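Local coordinates for monosaccharide-transporting ATPase (Actinobacillus succinogenes, PDB 5DTE), which probably binds sugars in the periplasm for an ABC transporter and holds beta-D-allopyranose in its pocket, at residues I153-N158 with A183-I188; V159-G164 with G177-F182. All coordinates share one frame; numbering follows the deposited sequence.

Overall arrangement
Both contacts lie in the lobe of this periplasmic binding protein built on the parallel sheet 188-195, 157-163, 219-222, 245-247, and they share strand 157-163. Along the chain, contact 2 is nested inside the loop closed by contact 1. Contact 2 packs the strand against helix 169-182, and contact 1 pairs Gly157 with the turn leading from that helix into strand 188-195, so together they span one beta-alpha-beta unit. Their centres are about 12 Å apart and their side chains touch: Ile188 CG2 lies 3.6 Å from Val159 CG2. The Ile161 side chain is about 14 Å from the bound sugar, so contact 2 does not line the pocket; both contacts fasten the beta-alpha-beta unit.

Contact 1 of 2, residues I153-N158 with A183-I188; sequences IGKKGN and AEYPDI
With CG1 of Ile188 anti to its carbonyl carbon (chi1 -61°) and CG1 of Ile153 between N and the carbonyl carbon (chi1 64°), the CD1 methyls of the two isoleucines meet. The extended second torsion of Ile188 carries its CD1 toward 153-158. The two branches cross obliquely, with Ile153 CD1 3.9 Å from Ile188 CD1. Ile188 CG1 also packs on main chain, 3.5 Å from Lys156 N.

Beyond this apolar patch, backbone pairing begins. Gly157 N donates to Asp187 O at 2.9 Å in a fairly straight bond (160° at the hydrogen), reaching the oxygen somewhat tilted from the carbonyl plane. The same oxygen is approached by the CA-H of Lys156, and Gly157 O receives the CA-H of Ile188, with Ile188 CA 3.3 Å from Gly157 O. Together with the backbone bond between Gly157 and Lys189, the Gly157-Asp187 bond makes Gly157 and Ile188 a parallel bridge pair joining strands 157-163 and 188-195.

The exposed Lys155 brings its CG to the edge of the buried Tyr185 ring, near its plane, 3.7 Å from Tyr185 CE1. The Tyr185 hydroxyl is hydrogen-bonded to Glu151. Lys156 runs across Asp187, whose CB lies 3.8 Å from Lys156 CG. Lys156 NZ stays 4.0 Å from Asp187 OD2, too far for a salt bridge and probably only a loose attraction.

A Schellman motif with Gly154 at C-prime ends helix 138-152, and a type I turn from Tyr185 to Ile188 leads into strand 188-195. The contact thus joins strands 157-163 and 188-195, with Ala150 near the end of helix 138-152 packed against Tyr185 and Ile188; alongside, Asn158 ND2 is tied to Asn216 O, ahead of strand 219-222.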
loop_
_atom_site.group_PDB
_atom_site.type_symbol
_atom_site.label_atom_id
_atom_site.label_comp_id
_atom_site.label_asym_id
_atom_site.label_seq_id
_atom_site.Cartn_x
_atom_site.Cartn_y
_atom_site.Cartn_z
ATOM N N ILE A 153 20.951 -8.287 7.667
ATOM C CA ILE A 153 21.614 -7.940 8.921
ATOM C C ILE A 153 22.244 -9.159 9.569
ATOM O O ILE A 153 22.642 -9.127 10.732
ATOM C CB ILE A 153 20.664 -7.267 9.921
ATOM C CG1 ILE A 153 19.546 -8.214 10.355
ATOM C CG2 ILE A 153 20.112 -6.009 9.323
ATOM C CD1 ILE A 153 19.008 -7.917 11.769
ATOM N N GLY A 154 22.340 -10.234 8.803
ATOM C CA GLY A 154 23.173 -11.357 9.185
ATOM C C GLY A 154 22.459 -12.476 9.900
ATOM O O GLY A 154 23.068 -13.140 10.740
ATOM N N LYS A 155 21.185 -12.696 9.567
ATOM C CA LYS A 155 20.343 -13.690 10.244
ATOM C C LYS A 155 20.265 -13.481 11.783
ATOM O O LYS A 155 19.825 -14.374 12.518
ATOM C CB LYS A 155 20.855 -15.105 9.919
ATOM C CG LYS A 155 20.874 -15.434 8.412
ATOM C CD LYS A 155 21.723 -16.669 8.088
ATOM C CE LYS A 155 21.228 -17.395 6.823
ATOM N NZ LYS A 155 22.272 -17.534 5.750
ATOM N N LYS A 156 20.666 -12.291 12.252
ATOM C CA LYS A 156 20.898 -12.038 13.678
ATOM C C LYS A 156 20.806 -10.551 14.016
ATOM O O LYS A 156 21.225 -9.699 13.224
ATOM C CB LYS A 156 22.272 -12.575 14.086
ATOM C CG LYS A 156 22.595 -12.483 15.573
ATOM C CD LYS A 156 23.886 -13.220 15.948
ATOM C CE LYS A 156 24.295 -12.919 17.390
ATOM N NZ LYS A 156 23.272 -13.351 18.416
ATOM N N GLY A 157 20.265 -10.239 15.194
ATOM C CA GLY A 157 20.173 -8.858 15.620
ATOM C C GLY A 157 18.870 -8.563 16.319
ATOM O O GLY A 157 18.138 -9.483 16.687
ATOM N N ASN A 158 18.581 -7.283 16.522
ATOM C CA ASN A 158 17.283 -6.888 17.071
ATOM C C ASN A 158 16.587 -5.957 16.100
ATOM O O ASN A 158 17.176 -4.970 15.662
ATOM C CB ASN A 158 17.426 -6.217 18.444
ATOM C CG ASN A 158 18.197 -7.072 19.434
ATOM O OD1 ASN A 158 17.665 -8.047 19.964
ATOM N ND2 ASN A 158 19.456 -6.705 19.693
ATOM N N ALA A 183 10.345 -14.808 12.756
ATOM C CA ALA A 183 10.069 -16.003 13.542
ATOM C C ALA A 183 10.909 -17.175 13.034
ATOM O O ALA A 183 11.090 -18.154 13.743
ATOM C CB ALA A 183 8.581 -16.344 13.502
ATOM N N GLU A 184 11.430 -17.054 11.812
ATOM C CA GLU A 184 12.285 -18.075 11.211
ATOM C C GLU A 184 13.752 -17.876 11.589
ATOM O O GLU A 184 14.594 -18.766 11.380
ATOM C CB GLU A 184 12.135 -18.081 9.682
ATOM C CG GLU A 184 10.746 -18.478 9.209
ATOM C CD GLU A 184 10.635 -18.563 7.698
ATOM O OE1 GLU A 184 11.683 -18.432 7.021
ATOM O OE2 GLU A 184 9.496 -18.759 7.197
ATOM N N TYR A 185 14.050 -16.709 12.154
ATOM C CA TYR A 185 15.407 -16.393 12.583
ATOM C C TYR A 185 15.461 -16.212 14.093
ATOM O O TYR A 185 15.316 -15.084 14.582
ATOM C CB TYR A 185 15.908 -15.135 11.868
ATOM C CG TYR A 185 15.946 -15.291 10.366
ATOM C CD1 TYR A 185 17.125 -15.647 9.717
ATOM C CD2 TYR A 185 14.797 -15.110 9.596
ATOM C CE1 TYR A 185 17.170 -15.804 8.345
ATOM C CE2 TYR A 185 14.830 -15.269 8.220
ATOM C CZ TYR A 185 16.024 -15.619 7.604
ATOM O OH TYR A 185 16.075 -15.777 6.242
ATOM N N PRO A 186 15.656 -17.326 14.838
ATOM C CA PRO A 186 15.687 -17.336 16.308
ATOM C C PRO A 186 16.709 -16.371 16.896
ATOM O O PRO A 186 16.628 -16.067 18.083
ATOM C CB PRO A 186 16.055 -18.786 16.639
ATOM C CG PRO A 186 15.505 -19.564 15.519
ATOM C CD PRO A 186 15.740 -18.695 14.300
ATOM N N ASP A 187 17.648 -15.899 16.080
ATOM C CA ASP A 187 18.637 -14.927 16.531
ATOM C C ASP A 187 18.228 -13.512 16.161
ATOM O O ASP A 187 18.992 -12.563 16.368
ATOM C CB ASP A 187 20.013 -15.234 15.948
ATOM C CG ASP A 187 20.832 -16.141 16.836
ATOM O OD1 ASP A 187 20.401 -16.397 17.978
ATOM O OD2 ASP A 187 21.917 -16.578 16.400
ATOM N N ILE A 188 17.033 -13.377 15.589
ATOM C CA ILE A 188 16.428 -12.059 15.439
ATOM C C ILE A 188 15.197 -11.949 16.318
ATOM O O ILE A 188 14.306 -12.814 16.292
ATOM C CB ILE A 188 16.034 -11.726 13.995
ATOM C CG1 ILE A 188 17.271 -11.722 13.078
ATOM C CG2 ILE A 188 15.343 -10.377 13.978
ATOM C CD1 ILE A 188 17.035 -11.221 11.637
#

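Contact 2 of 2, residues V159-G164 with G177-F182; sequences VAILEG and GALKAF
Ile161, Phe182 and Val159 carry most of this contact between strand 157-163 and helix 169-182, the first two elements of a beta-alpha-beta unit completed by strand 188-195. The short segments run almost antiparallel (169°) with their axes 10.7 Å apart, as a helix laid along a sheet. Val159 and Ile161 hydrogen-bond through their backbones to strand 188-195. Ile161 has the most surface buried here: CG1 lies beside its backbone N (chi1 -74°) and the extended chain beyond projects CD1 at the helix. That one methyl touches two helix side chains, being 4.0 Å from Ala178 CB and 3.9 Å from Leu179 CD2, the Ile161 and Leu179 side chains crossing at about a right angle. It also comes to the edge of the Phe182 ring, near its plane.

Val159 takes a face of the same ring. Its CG2 sits 4.1 Å from the centroid of the Phe182 ring, 23° off the normal, in a CH-pi contact displaced toward CD2 and CE2. On the ring's opposite face lies Ala178 O, offset toward the rim, while the carbonyl also accepts the helical bond from Phe182 N. Phe182 further packs on Ile190 of strand 188-195 and on Ala146 of helix 138-152, which place the ring between sheet and neighbouring helix.

No hydrogen bond crosses this buried interface. Burial of apolar surface and close packing therefore hold helix to strand here, with no directional bond to fix one on the other.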
loop_
_atom_site.group_PDB
_atom_site.type_symbol
_atom_site.label_atom_id
_atom_site.label_comp_id
_atom_site.label_asym_id
_atom_site.label_seq_id
_atom_site.Cartn_x
_atom_site.Cartn_y
_atom_site.Cartn_z
ATOM N N VAL A 159 15.340 -6.275 15.760
ATOM C CA VAL A 159 14.588 -5.489 14.783
ATOM C C VAL A 159 13.461 -4.687 15.413
ATOM O O VAL A 159 12.889 -5.091 16.438
ATOM C CB VAL A 159 13.970 -6.383 13.681
ATOM C CG1 VAL A 159 15.049 -6.947 12.752
ATOM C CG2 VAL A 159 13.151 -7.492 14.307
ATOM N N ALA A 160 13.146 -3.554 14.785
ATOM C CA ALA A 160 12.010 -2.729 15.193
ATOM C C ALA A 160 11.068 -2.472 14.025
ATOM O O ALA A 160 11.505 -2.036 12.970
ATOM C CB ALA A 160 12.488 -1.432 15.763
ATOM N N ILE A 161 9.775 -2.728 14.227
ATOM C CA ILE A 161 8.763 -2.546 13.187
ATOM C C ILE A 161 8.029 -1.197 13.240
ATOM O O ILE A 161 7.450 -0.839 14.270
ATOM C CB ILE A 161 7.710 -3.666 13.267
ATOM C CG1 ILE A 161 8.296 -4.968 12.728
ATOM C CG2 ILE A 161 6.440 -3.292 12.500
ATOM C CD1 ILE A 161 7.305 -6.103 12.703
ATOM N N LEU A 162 8.042 -0.451 12.137
ATOM C CA LEU A 162 7.189 0.746 12.039
ATOM C C LEU A 162 5.909 0.412 11.253
ATOM O O LEU A 162 5.970 -0.104 10.135
ATOM C CB LEU A 162 7.925 1.928 11.375
ATOM C CG LEU A 162 9.112 2.629 12.055
ATOM C CD1 LEU A 162 9.963 3.332 11.015
ATOM C CD2 LEU A 162 8.709 3.623 13.159
ATOM N N GLU A 163 4.753 0.717 11.837
ATOM C CA GLU A 163 3.476 0.306 11.258
ATOM C C GLU A 163 2.654 1.483 10.753
ATOM O O GLU A 163 2.954 2.647 11.038
ATOM C CB GLU A 163 2.659 -0.462 12.287
ATOM C CG GLU A 163 3.518 -1.193 13.285
ATOM C CD GLU A 163 2.757 -1.545 14.533
ATOM O OE1 GLU A 163 1.507 -1.529 14.491
ATOM O OE2 GLU A 163 3.416 -1.799 15.565
ATOM N N GLY A 164 1.608 1.169 10.002
ATOM C CA GLY A 164 0.765 2.195 9.429
ATOM C C GLY A 164 -0.334 2.595 10.388
ATOM O O GLY A 164 -0.287 2.229 11.568
ATOM N N GLY A 177 3.050 -10.436 8.047
ATOM C CA GLY A 177 4.048 -10.934 7.115
ATOM C C GLY A 177 5.470 -10.842 7.656
ATOM O O GLY A 177 6.222 -11.812 7.627
ATOM N N ALA A 178 5.835 -9.666 8.153
ATOM C CA ALA A 178 7.140 -9.470 8.764
ATOM C C ALA A 178 7.341 -10.427 9.948
ATOM O O ALA A 178 8.331 -11.169 9.992
ATOM C CB ALA A 178 7.301 -8.027 9.210
ATOM N N LEU A 179 6.391 -10.409 10.885
ATOM C CA LEU A 179 6.446 -11.253 12.079
ATOM C C LEU A 179 6.727 -12.710 11.731
ATOM O O LEU A 179 7.583 -13.345 12.350
ATOM C CB LEU A 179 5.141 -11.154 12.885
ATOM C CG LEU A 179 4.837 -9.850 13.649
ATOM C CD1 LEU A 179 3.605 -9.997 14.532
ATOM C CD2 LEU A 179 6.032 -9.384 14.481
ATOM N N LYS A 180 6.026 -13.229 10.729
ATOM C CA LYS A 180 6.221 -14.618 10.330
ATOM C C LYS A 180 7.655 -14.878 9.892
ATOM O O LYS A 180 8.213 -15.937 10.146
ATOM C CB LYS A 180 5.270 -15.009 9.199
ATOM C CG LYS A 180 5.440 -16.460 8.804
ATOM C CD LYS A 180 5.177 -16.688 7.339
ATOM C CE LYS A 180 5.450 -18.132 6.951
ATOM N NZ LYS A 180 4.450 -18.627 5.947
ATOM N N ALA A 181 8.251 -13.889 9.241
ATOM C CA ALA A 181 9.580 -14.028 8.681
ATOM C C ALA A 181 10.707 -14.026 9.732
ATOM O O ALA A 181 11.656 -14.812 9.616
ATOM C CB ALA A 181 9.810 -12.934 7.676
ATOM N N PHE A 182 10.633 -13.148 10.738
ATOM C CA PHE A 182 11.693 -13.086 11.756
ATOM C C PHE A 182 11.567 -14.286 12.669
ATOM O O PHE A 182 12.545 -14.737 13.279
ATOM C CB PHE A 182 11.637 -11.789 12.583
ATOM C CG PHE A 182 11.708 -10.537 11.756
ATOM C CD1 PHE A 182 12.602 -10.430 10.708
ATOM C CD2 PHE A 182 10.855 -9.480 12.006
ATOM C CE1 PHE A 182 12.652 -9.295 9.942
ATOM C CE2 PHE A 182 10.902 -8.360 11.238
ATOM C CZ PHE A 182 11.807 -8.269 10.202
#